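Local coordinates for dihydroorotase (Campylobacter jejuni subsp. jejuni, PDB 3PNU), which probably catalyses the reversible cyclisation of carbamoyl aspartate to dihydroorotate, a step of pyrimidine biosynthesis, using two zinc ions per subunit, at residues H34-D39 with V58-L63; Q41-I46 with M78-A83; T210-I215 with L230-I235; T217-I222 with K237-K242. All coordinates share one frame; numbering follows the deposited sequence. Where two conformers were deposited one is given.

Contact 1 of 4, residues H34-D39 with V58-L63; sequences HLHLRD and VIMPNL. With ZN (zinc ion), chain D.
Met60 lies across both zinc-binding imidazoles of 34-39, its chain at about a right angle to His34. Its CE sits over the His34 face, 3.5 Å from the ring centroid, and CG lies over a face of His36, 4.2 Å from its centroid. The bend at chi2 (-57°) lets one thioether cover two rings. Water lies over the opposite face of His36, while OD1 of Asn62 arrives at its edge, in plane; the amide is turned 60° from the ring and takes a weak hydrogen bond from His36 ND1 (2.7 Å to OD1). The amide nitrogen of Asn62 is held by Thr124. Leu35 N gives to Val58 O, and Met60 N to Leu35 O (3.0 Å), at the C-terminal ends of strands 31-35 and 56-59, joined by helix 40-51 as a beta-alpha-beta unit of the TIM barrel. His34 NE2 (2.1 Å) and His36 NE2 (2.2 Å) bind the zinc ion, the HxH motif of amidohydrolases, with Asp261 and the carboxylated Lys116 on the same metal. Glu188 bonds His34 ND1. Using ND1 as donor leaves each NE2 lone pair to zinc; Glu188, and less so the weakly bonded Asn62, probably strengthen the imidazoles as ligands.

Contact 2 of 4, residues Q41-I46 with M78-A83; sequences QMLELI and MRILKA
Leu43 and Ala83 meet where helices 40-51 and 70-84 come together, CG of Leu43 lying 4.0 Å from CB of Ala83. The leucine's other contacts run through one branch: its CD2 reaches 3.9 Å from the backbone N of Ile80 and 4.0 Å from that residue's CG1, and also touches CB of Arg79. Leu43 thus lies against the adjacent Arg79 and Ile80 and, one turn further on, Ala83. With chi1 at 176°, CG stands opposite the backbone N, which carries the branched end across to the second helix. Alanine suits position 83 because its single methyl lets the backbones draw close: its CB touches CA of Glu44 as well, and the two CA atoms, of Glu44 and Ala83, are 4.8 Å apart. In the TIM barrel these helices follow successive parallel strands and lie side by side on the outside of the barrel; here the segment axes pass at 9.1 Å, with a crossing angle of -40°. No hydrogen bond joins the two segments; side-chain packing carries the contact. Further out, Ile80 turns inward onto Pro91 and Met93 of strand 90-93, its apolar chain suiting the layer between helix and sheet, and Leu43 also rests on Leu37 of the loop that leaves strand 31-35. The aliphatic base of Arg79 lines the leucine, while its guanidinium reaches beyond the helix pair to a salt bridge with Asp39, tying helix 70-84 to that same loop.

Contact 3 of 4, residues T210-I215 with L230-I235; sequences TLHHLI and LFCKPI
His213 turns its CG opposite the carbonyl carbon (chi1 -70°), which sends the ring across to 230-235, whereas His212 (chi1 49°) and Cys232 both place their gamma atoms between backbone N and carbonyl carbon, which brings NE2 of His212 and SG of Cys232 to 3.5 Å. Both segments are loops of the TIM barrel: 210-215 follows strand 205-209, and the other loop lies between helices 218-223 and 239-250. The bond across them runs from His213 NE2 to Pro234 O, 2.9 Å, with the oxygen tilted 15° from the ring plane. The ring's other nitrogen, ND1, shares a hydrogen bond with Thr210 OG1 (2.7 Å). That hydroxyl also accepts from His213 N, an ST motif, so threonine fixes both the turn and the rotation of the imidazole. Histidine suits this buried place because its two nitrogens can join a hydroxyl on one side to a carbonyl on the other. CD2 of His212 lies over one face of the His213 ring. The small Cys232 lets its own loop approach the two histidines; its SG meets the His212 ring at the edge and His213 obliquely. Pro234, preceded by a cis peptide bond, packs on the zinc ligand His189, which places the contact next to the metal site. Lys233 bonds to Gly224 of the second subunit. A water joins His212 NE2 to Lys233 O, which accepts from it at 3.1 Å.

Contact 4 of 4, residues T217-I222 with K237-K242; sequences TLDDVI and KRYEDK
Thr217 presents its side chain to the start of helix 239-250. Its CB lies 3.2 Å from Lys237 O, the carbonyl that also accepts a hydrogen bond from Leu218 N (2.8 Å). From CB the methyl CG2 passes over one face of the Tyr239 ring, a CH-pi contact 4.3 Å from CG2 to the centroid, and touches CD of Lys242. The other branch, OG1, set by chi1 of 73°, turns back to take a weak bond from Asp219 N. Threonine thus suits an N-cap: its hydroxyl caps helix 218-223 while its methyl packs. Asp220 OD2 completes the capping box by accepting from Thr217 N at 2.9 Å. The Tyr239 hydroxyl donates to Asp219 OD2, modelled very short, with the carboxylate 65° from the ring plane; its precise length is doubtful, as the ring has a second conformer. Asp219 OD1 bonds to Val162 N of the second subunit, and Arg238 forms a salt bridge with Asp164 of that subunit. The contact therefore joins the N-terminal ends of helices 218-223 and 239-250 next to the loop 210-215 that follows strand 205-209, and at the interface with the second subunit.

Contacts 1, 2 and 3 are buried and contact 4 only partly; contacts 1 and 3 lie near the metal centre, and both rely on histidines: in contact 1 they bind zinc directly, whereas in contact 3 they join two loops next to the zinc ligand His189. Contacts 2 and 4 lie farther out, about 34 Å apart between centres on opposite sides of the chain's centre; one is apolar helix packing, the other caps and polar side chains at helix starts. Helix 40-51 of contact 2 connects the two strands of contact 1, and Leu37 of contact 1 packs on Ile46 of contact 2. Contacts 3 and 4 interleave along the chain, meet through Ile215 and Lys242, and both touch the second subunit, as contacts 1 and 2 do not.

Contact 1 of 4, residues H34-D39 with V58-L63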
# COMPACT_ATOMS: atom_id res chain seq x y z
N HIS A 34 -15.83 18.57 3.11
CA HIS A 34 -14.43 18.44 2.72
C HIS A 34 -14.36 18.12 1.22
O HIS A 34 -14.49 16.98 0.85
CB HIS A 34 -13.74 17.33 3.54
CG HIS A 34 -12.26 17.27 3.35
ND1 HIS A 34 -11.37 17.47 4.38
CD2 HIS A 34 -11.50 17.05 2.24
CE1 HIS A 34 -10.13 17.37 3.93
NE2 HIS A 34 -10.18 17.11 2.63
N LEU A 35 -14.12 19.13 0.39
CA LEU A 35 -14.14 18.92 -1.06
C LEU A 35 -13.04 19.64 -1.81
O LEU A 35 -12.72 20.77 -1.51
CB LEU A 35 -15.49 19.42 -1.61
CG LEU A 35 -15.86 19.24 -3.10
CD1 LEU A 35 -15.77 17.77 -3.51
CD2 LEU A 35 -17.28 19.79 -3.39
N HIS A 36 -12.48 18.96 -2.81
CA HIS A 36 -11.45 19.55 -3.70
C HIS A 36 -12.05 19.76 -5.09
O HIS A 36 -12.50 18.81 -5.72
CB HIS A 36 -10.23 18.63 -3.81
CG HIS A 36 -9.48 18.51 -2.53
ND1 HIS A 36 -8.53 19.43 -2.13
CD2 HIS A 36 -9.54 17.58 -1.55
CE1 HIS A 36 -8.05 19.07 -0.96
NE2 HIS A 36 -8.64 17.95 -0.59
N LEU A 37 -12.07 21.01 -5.54
CA LEU A 37 -12.63 21.38 -6.85
C LEU A 37 -11.57 21.81 -7.86
O LEU A 37 -11.88 22.16 -9.01
CB LEU A 37 -13.63 22.53 -6.70
CG LEU A 37 -14.96 22.26 -6.00
CD1 LEU A 37 -15.78 23.56 -5.91
CD2 LEU A 37 -15.72 21.17 -6.74
N ARG A 38 -10.31 21.82 -7.43
CA ARG A 38 -9.20 22.19 -8.30
C ARG A 38 -9.39 23.60 -8.89
O ARG A 38 -9.76 24.53 -8.15
CB ARG A 38 -9.03 21.15 -9.41
CG ARG A 38 -8.85 19.72 -8.91
CD ARG A 38 -7.71 19.60 -7.88
NE ARG A 38 -7.54 18.21 -7.48
CZ ARG A 38 -6.82 17.80 -6.44
NH1 ARG A 38 -6.22 18.68 -5.65
NH2 ARG A 38 -6.73 16.50 -6.18
N ASP A 39 -9.14 23.78 -10.19
CA ASP A 39 -9.29 25.11 -10.76
C ASP A 39 -9.33 25.08 -12.28
O ASP A 39 -9.26 24.03 -12.90
CB ASP A 39 -8.11 25.99 -10.32
CG ASP A 39 -8.46 27.46 -10.30
OD1 ASP A 39 -9.59 27.78 -10.70
OD2 ASP A 39 -7.61 28.28 -9.85
N VAL A 58 -17.46 22.62 1.86
CA VAL A 58 -16.25 23.29 2.28
C VAL A 58 -15.26 23.05 1.14
O VAL A 58 -15.02 21.89 0.77
CB VAL A 58 -15.68 22.76 3.61
CG1 VAL A 58 -14.39 23.49 3.93
CG2 VAL A 58 -16.68 22.92 4.75
N ILE A 59 -14.72 24.13 0.58
CA ILE A 59 -13.80 24.08 -0.56
C ILE A 59 -12.37 24.21 -0.04
O ILE A 59 -12.00 25.26 0.52
CB ILE A 59 -14.08 25.23 -1.55
CG1 ILE A 59 -15.59 25.33 -1.84
CG2 ILE A 59 -13.24 25.08 -2.85
CD1 ILE A 59 -16.21 24.05 -2.33
N MET A 60 -11.58 23.16 -0.20
CA MET A 60 -10.20 23.20 0.31
C MET A 60 -9.33 24.10 -0.56
O MET A 60 -9.56 24.19 -1.77
CB MET A 60 -9.63 21.80 0.50
CG MET A 60 -10.43 20.97 1.53
SD MET A 60 -10.49 21.80 3.13
CE MET A 60 -11.48 20.67 4.09
N PRO A 61 -8.35 24.77 0.05
CA PRO A 61 -7.55 25.75 -0.63
C PRO A 61 -6.21 25.27 -1.16
O PRO A 61 -5.34 26.11 -1.44
CB PRO A 61 -7.28 26.75 0.49
CG PRO A 61 -7.10 25.87 1.71
CD PRO A 61 -7.85 24.59 1.43
N ASN A 62 -6.01 23.96 -1.28
CA ASN A 62 -4.71 23.44 -1.73
C ASN A 62 -4.50 23.60 -3.23
O ASN A 62 -4.39 22.63 -3.98
CB ASN A 62 -4.50 21.97 -1.28
CG ASN A 62 -5.50 21.03 -1.89
OD1 ASN A 62 -6.63 21.41 -2.16
ND2 ASN A 62 -5.09 19.78 -2.11
N LEU A 63 -4.46 24.86 -3.67
CA LEU A 63 -4.22 25.20 -5.06
C LEU A 63 -2.75 25.57 -5.21
O LEU A 63 -2.04 25.73 -4.22
CB LEU A 63 -5.09 26.39 -5.50
CG LEU A 63 -6.60 26.22 -5.52
CD1 LEU A 63 -7.25 27.54 -5.90
CD2 LEU A 63 -7.01 25.11 -6.48
ZN ZN D . -8.50 16.91 1.37
O HOH W 1 -10.55 23.19 -3.78
O HOH W 2 -5.95 17.03 -2.74
O HOH W 3 -8.64 21.50 -4.68
O HOH W 4 -6.03 21.51 -5.34
O HOH W 5 -7.23 14.98 2.05

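Contact 2 of 4, residues Q41-I46 with M78-A83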
# COMPACT_ATOMS: atom_id res chain seq x y z
N GLN A 41 -9.87 24.72 -15.96
CA GLN A 41 -10.70 23.79 -16.72
C GLN A 41 -11.21 22.59 -15.91
O GLN A 41 -12.33 22.12 -16.13
CB GLN A 41 -9.98 23.35 -18.00
CG GLN A 41 -9.87 24.48 -19.06
CD GLN A 41 -8.92 25.63 -18.69
OE1 GLN A 41 -7.81 25.40 -18.22
NE2 GLN A 41 -9.35 26.86 -18.94
N MET A 42 -10.40 22.10 -14.98
CA MET A 42 -10.79 20.96 -14.14
C MET A 42 -12.04 21.32 -13.30
O MET A 42 -12.99 20.54 -13.18
CB MET A 42 -9.62 20.53 -13.23
CG MET A 42 -9.96 19.34 -12.30
SD MET A 42 -10.38 17.81 -13.15
CE MET A 42 -8.75 17.37 -13.79
N LEU A 43 -12.00 22.51 -12.73
CA LEU A 43 -13.12 23.00 -11.94
C LEU A 43 -14.42 22.96 -12.75
O LEU A 43 -15.42 22.43 -12.26
CB LEU A 43 -12.83 24.42 -11.46
CG LEU A 43 -13.94 25.11 -10.70
CD1 LEU A 43 -14.46 24.25 -9.55
CD2 LEU A 43 -13.42 26.45 -10.20
N GLU A 44 -14.38 23.48 -13.97
CA GLU A 44 -15.57 23.52 -14.85
C GLU A 44 -16.16 22.13 -15.11
O GLU A 44 -17.36 21.99 -15.38
CB GLU A 44 -15.24 24.19 -16.20
CG GLU A 44 -14.82 25.67 -16.08
CD GLU A 44 -14.19 26.23 -17.36
OE1 GLU A 44 -14.28 25.57 -18.43
OE2 GLU A 44 -13.60 27.34 -17.28
N LEU A 45 -15.32 21.10 -15.03
CA LEU A 45 -15.77 19.73 -15.28
C LEU A 45 -16.37 19.02 -14.06
O LEU A 45 -17.41 18.38 -14.17
CB LEU A 45 -14.60 18.90 -15.82
CG LEU A 45 -14.87 17.40 -16.04
CD1 LEU A 45 -16.09 17.17 -16.91
CD2 LEU A 45 -13.64 16.73 -16.64
N ILE A 46 -15.71 19.13 -12.91
CA ILE A 46 -16.17 18.43 -11.69
C ILE A 46 -17.15 19.21 -10.78
O ILE A 46 -18.02 18.59 -10.16
CB ILE A 46 -14.95 17.98 -10.83
CG1 ILE A 46 -14.23 19.19 -10.21
CG2 ILE A 46 -14.00 17.16 -11.67
CD1 ILE A 46 -13.10 18.84 -9.26
N MET A 78 -15.49 33.30 -7.33
CA MET A 78 -16.17 33.71 -8.54
C MET A 78 -16.09 32.59 -9.56
O MET A 78 -17.11 32.19 -10.13
CB MET A 78 -15.59 35.01 -9.13
CG MET A 78 -15.78 36.28 -8.27
SD MET A 78 -17.51 36.69 -7.83
CE MET A 78 -17.28 38.20 -6.85
N ARG A 79 -14.89 32.05 -9.76
CA ARG A 79 -14.70 30.97 -10.72
C ARG A 79 -15.59 29.78 -10.38
O ARG A 79 -16.19 29.18 -11.27
CB ARG A 79 -13.22 30.54 -10.83
CG ARG A 79 -12.27 31.64 -11.31
CD ARG A 79 -10.90 31.08 -11.76
NE ARG A 79 -10.07 30.58 -10.67
CZ ARG A 79 -9.25 31.34 -9.94
NH1 ARG A 79 -9.17 32.64 -10.16
NH2 ARG A 79 -8.53 30.81 -8.97
N ILE A 80 -15.68 29.44 -9.10
CA ILE A 80 -16.54 28.33 -8.67
C ILE A 80 -17.99 28.63 -9.02
O ILE A 80 -18.67 27.80 -9.62
CB ILE A 80 -16.44 28.01 -7.15
CG1 ILE A 80 -15.00 27.66 -6.76
CG2 ILE A 80 -17.35 26.84 -6.80
CD1 ILE A 80 -14.77 27.52 -5.30
N LEU A 81 -18.45 29.82 -8.64
CA LEU A 81 -19.85 30.21 -8.92
C LEU A 81 -20.22 30.11 -10.41
O LEU A 81 -21.31 29.65 -10.74
CB LEU A 81 -20.13 31.61 -8.38
CG LEU A 81 -20.16 31.70 -6.86
CD1 LEU A 81 -20.33 33.16 -6.43
CD2 LEU A 81 -21.28 30.82 -6.26
N LYS A 82 -19.31 30.53 -11.29
CA LYS A 82 -19.57 30.40 -12.73
C LYS A 82 -19.67 28.94 -13.13
O LYS A 82 -20.58 28.55 -13.83
CB LYS A 82 -18.46 31.02 -13.58
CG LYS A 82 -18.53 32.53 -13.82
CD LYS A 82 -17.51 32.96 -14.91
CE LYS A 82 -17.75 32.24 -16.27
NZ LYS A 82 -16.70 32.53 -17.30
N ALA A 83 -18.71 28.15 -12.68
CA ALA A 83 -18.63 26.73 -13.01
C ALA A 83 -19.86 25.92 -12.62
O ALA A 83 -20.16 24.90 -13.24
CB ALA A 83 -17.38 26.12 -12.38

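Contact 3 of 4, residues T210-I215 with L230-I235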
# COMPACT_ATOMS: atom_id res chain seq x y z
N THR A 210 -15.03 10.36 5.38
CA THR A 210 -15.26 10.20 3.95
C THR A 210 -16.14 9.02 3.65
O THR A 210 -16.45 8.17 4.50
CB THR A 210 -13.95 9.91 3.18
OG1 THR A 210 -13.48 8.60 3.52
CG2 THR A 210 -12.90 10.95 3.48
N LEU A 211 -16.54 8.94 2.39
CA LEU A 211 -17.33 7.82 1.99
C LEU A 211 -16.47 6.58 1.93
O LEU A 211 -16.80 5.57 2.53
CB LEU A 211 -17.96 8.10 0.63
CG LEU A 211 -18.74 6.94 0.02
CD1 LEU A 211 -19.69 6.36 1.02
CD2 LEU A 211 -19.44 7.41 -1.26
N HIS A 212 -15.35 6.66 1.22
CA HIS A 212 -14.49 5.47 1.04
C HIS A 212 -14.00 4.84 2.34
O HIS A 212 -14.03 3.62 2.47
CB HIS A 212 -13.38 5.71 -0.00
CG HIS A 212 -12.60 6.97 0.17
ND1 HIS A 212 -13.11 8.22 -0.10
CD2 HIS A 212 -11.30 7.16 0.52
CE1 HIS A 212 -12.18 9.13 0.12
NE2 HIS A 212 -11.08 8.52 0.51
N HIS A 213 -13.62 5.66 3.32
CA HIS A 213 -13.13 5.12 4.58
C HIS A 213 -14.17 4.36 5.38
O HIS A 213 -13.81 3.64 6.36
CB HIS A 213 -12.49 6.21 5.42
CG HIS A 213 -11.19 6.69 4.87
ND1 HIS A 213 -11.03 7.95 4.35
CD2 HIS A 213 -10.00 6.07 4.74
CE1 HIS A 213 -9.78 8.09 3.93
NE2 HIS A 213 -9.14 6.96 4.16
N LEU A 214 -15.45 4.51 5.02
CA LEU A 214 -16.50 3.75 5.69
C LEU A 214 -16.59 2.36 5.06
O LEU A 214 -17.20 1.46 5.62
CB LEU A 214 -17.87 4.41 5.52
CG LEU A 214 -18.12 5.67 6.33
CD1 LEU A 214 -19.40 6.35 5.84
CD2 LEU A 214 -18.15 5.35 7.83
N ILE A 215 -15.97 2.22 3.88
CA ILE A 215 -16.07 1.01 3.09
C ILE A 215 -14.80 0.16 2.97
O ILE A 215 -14.85 -1.04 3.20
CB ILE A 215 -16.56 1.40 1.67
CG1 ILE A 215 -17.93 2.09 1.75
CG2 ILE A 215 -16.63 0.18 0.77
CD1 ILE A 215 -18.47 2.66 0.42
N LEU A 230 -8.11 3.21 -5.34
CA LEU A 230 -8.51 3.19 -3.92
C LEU A 230 -7.38 3.73 -3.03
O LEU A 230 -7.43 3.61 -1.81
CB LEU A 230 -8.87 1.79 -3.48
CG LEU A 230 -10.06 1.14 -4.18
CD1 LEU A 230 -10.32 -0.26 -3.66
CD2 LEU A 230 -11.33 2.01 -4.05
N PHE A 231 -6.38 4.33 -3.66
CA PHE A 231 -5.25 4.89 -2.97
C PHE A 231 -5.46 6.38 -2.69
O PHE A 231 -5.67 7.19 -3.61
CB PHE A 231 -3.97 4.66 -3.78
CG PHE A 231 -2.76 5.39 -3.26
CD1 PHE A 231 -2.24 5.10 -2.00
CD2 PHE A 231 -2.10 6.36 -4.04
CE1 PHE A 231 -1.13 5.76 -1.51
CE2 PHE A 231 -0.99 7.02 -3.58
CZ PHE A 231 -0.49 6.72 -2.30
N CYS A 232 -5.40 6.72 -1.40
CA CYS A 232 -5.55 8.10 -0.95
C CYS A 232 -4.79 8.32 0.36
O CYS A 232 -4.23 7.38 0.94
CB CYS A 232 -7.03 8.40 -0.70
SG CYS A 232 -7.73 7.43 0.67
N LYS A 233 -4.80 9.57 0.79
CA LYS A 233 -4.20 9.98 2.04
C LYS A 233 -5.33 10.58 2.88
O LYS A 233 -6.08 11.43 2.40
CB LYS A 233 -3.09 11.00 1.77
CG LYS A 233 -1.93 10.39 0.96
CD LYS A 233 -0.81 11.39 0.71
CE LYS A 233 0.32 10.81 -0.20
NZ LYS A 233 1.16 9.79 0.47
N PRO A 234 -5.50 10.12 4.13
CA PRO A 234 -4.74 9.08 4.81
C PRO A 234 -5.13 7.72 4.29
O PRO A 234 -6.29 7.47 3.98
CB PRO A 234 -5.16 9.24 6.27
CG PRO A 234 -5.80 10.60 6.35
CD PRO A 234 -6.44 10.78 5.05
N ILE A 235 -4.14 6.85 4.18
CA ILE A 235 -4.33 5.51 3.68
C ILE A 235 -5.42 4.76 4.43
O ILE A 235 -5.60 4.95 5.63
CB ILE A 235 -2.98 4.73 3.80
CG1 ILE A 235 -3.03 3.43 3.02
CG2 ILE A 235 -2.56 4.50 5.29
CD1 ILE A 235 -3.18 3.65 1.54
O HOH W 6 -8.97 10.44 1.78

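Contact 4 of 4, residues T217-I222 with K237-K242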
# COMPACT_ATOMS: atom_id res chain seq x y z
N THR A 217 -10.52 -1.02 3.44
CA THR A 217 -9.40 -1.18 4.37
C THR A 217 -8.15 -1.31 3.51
O THR A 217 -8.24 -1.37 2.28
CB THR A 217 -9.48 -2.44 5.26
OG1 THR A 217 -9.19 -3.60 4.47
CG2 THR A 217 -10.82 -2.56 5.94
N LEU A 218 -6.98 -1.36 4.15
CA LEU A 218 -5.73 -1.51 3.40
C LEU A 218 -5.77 -2.73 2.46
O LEU A 218 -5.18 -2.71 1.39
CB LEU A 218 -4.53 -1.64 4.36
CG LEU A 218 -3.14 -1.58 3.71
CD1 LEU A 218 -2.93 -0.23 3.03
CD2 LEU A 218 -2.04 -1.85 4.74
N ASP A 219 -6.44 -3.80 2.87
CA ASP A 219 -6.55 -5.01 2.04
C ASP A 219 -7.10 -4.74 0.63
O ASP A 219 -6.67 -5.38 -0.33
CB ASP A 219 -7.39 -6.09 2.73
CG ASP A 219 -6.64 -6.81 3.84
OD1 ASP A 219 -5.40 -6.71 3.91
OD2 ASP A 219 -7.29 -7.51 4.64
N ASP A 220 -8.03 -3.79 0.51
CA ASP A 220 -8.62 -3.44 -0.78
C ASP A 220 -7.63 -2.72 -1.63
O ASP A 220 -7.68 -2.81 -2.86
CB ASP A 220 -9.86 -2.55 -0.59
CG ASP A 220 -10.94 -3.25 0.19
OD1 ASP A 220 -11.36 -4.34 -0.23
OD2 ASP A 220 -11.39 -2.72 1.23
N VAL A 221 -6.71 -2.01 -0.99
CA VAL A 221 -5.72 -1.25 -1.71
C VAL A 221 -4.51 -2.10 -2.12
O VAL A 221 -4.00 -1.93 -3.23
CB VAL A 221 -5.20 -0.04 -0.88
CG1 VAL A 221 -4.23 0.80 -1.70
CG2 VAL A 221 -6.35 0.83 -0.42
N ILE A 222 -4.03 -2.98 -1.25
CA ILE A 222 -2.85 -3.79 -1.58
C ILE A 222 -2.89 -5.24 -1.14
O ILE A 222 -1.89 -5.91 -1.23
CB ILE A 222 -1.52 -3.18 -1.03
CG1 ILE A 222 -1.57 -3.04 0.49
CG2 ILE A 222 -1.19 -1.85 -1.68
CD1 ILE A 222 -0.32 -2.51 1.08
N LYS A 237 -6.94 1.91 6.52
CA LYS A 237 -6.22 1.14 7.53
C LYS A 237 -6.84 -0.22 7.87
O LYS A 237 -7.16 -0.98 6.96
CB LYS A 237 -5.97 2.05 8.75
CG LYS A 237 -5.09 3.27 8.34
CD LYS A 237 -4.87 4.26 9.39
CE LYS A 237 -4.00 5.39 8.88
NZ LYS A 237 -4.61 6.17 7.79
N ARG A 238 -6.99 -0.54 9.15
CA ARG A 238 -7.46 -1.84 9.56
C ARG A 238 -8.96 -2.00 9.72
O ARG A 238 -9.72 -1.02 9.76
CB ARG A 238 -6.80 -2.22 10.89
CG ARG A 238 -5.30 -2.41 10.79
CD ARG A 238 -4.66 -2.68 12.14
NE ARG A 238 -3.25 -3.00 11.94
CZ ARG A 238 -2.77 -4.23 11.80
NH1 ARG A 238 -3.57 -5.30 11.85
NH2 ARG A 238 -1.46 -4.40 11.61
N TYR A 239 -9.37 -3.25 9.81
CA TYR A 239 -10.77 -3.59 9.96
C TYR A 239 -11.41 -2.91 11.17
O TYR A 239 -12.52 -2.39 11.07
CB TYR A 239 -10.92 -5.11 10.03
CG TYR A 239 -10.53 -5.82 8.74
CD1 TYR A 239 -11.45 -6.00 7.72
CD2 TYR A 239 -9.24 -6.32 8.55
CE1 TYR A 239 -11.11 -6.65 6.55
CE2 TYR A 239 -8.89 -6.97 7.36
CZ TYR A 239 -9.84 -7.13 6.37
OH TYR A 239 -9.53 -7.77 5.20
N GLU A 240 -10.72 -2.89 12.31
CA GLU A 240 -11.23 -2.26 13.52
C GLU A 240 -11.28 -0.74 13.39
O GLU A 240 -12.10 -0.07 14.04
CB GLU A 240 -10.52 -2.75 14.80
CG GLU A 240 -9.03 -3.07 14.66
CD GLU A 240 -8.79 -4.47 14.08
OE1 GLU A 240 -9.41 -5.45 14.56
OE2 GLU A 240 -7.97 -4.59 13.16
N ASP A 241 -10.45 -0.20 12.51
CA ASP A 241 -10.46 1.23 12.27
C ASP A 241 -11.75 1.58 11.53
O ASP A 241 -12.44 2.51 11.91
CB ASP A 241 -9.21 1.66 11.50
CG ASP A 241 -7.94 1.53 12.33
OD1 ASP A 241 -7.93 1.99 13.50
OD2 ASP A 241 -6.96 0.98 11.80
N LYS A 242 -12.06 0.81 10.48
CA LYS A 242 -13.25 1.04 9.68
C LYS A 242 -14.51 0.85 10.49
O LYS A 242 -15.46 1.62 10.36
CB LYS A 242 -13.30 0.07 8.52
CG LYS A 242 -14.42 0.37 7.59
CD LYS A 242 -14.50 -0.56 6.45
CE LYS A 242 -15.01 -1.91 6.84
NZ LYS A 242 -15.33 -2.64 5.58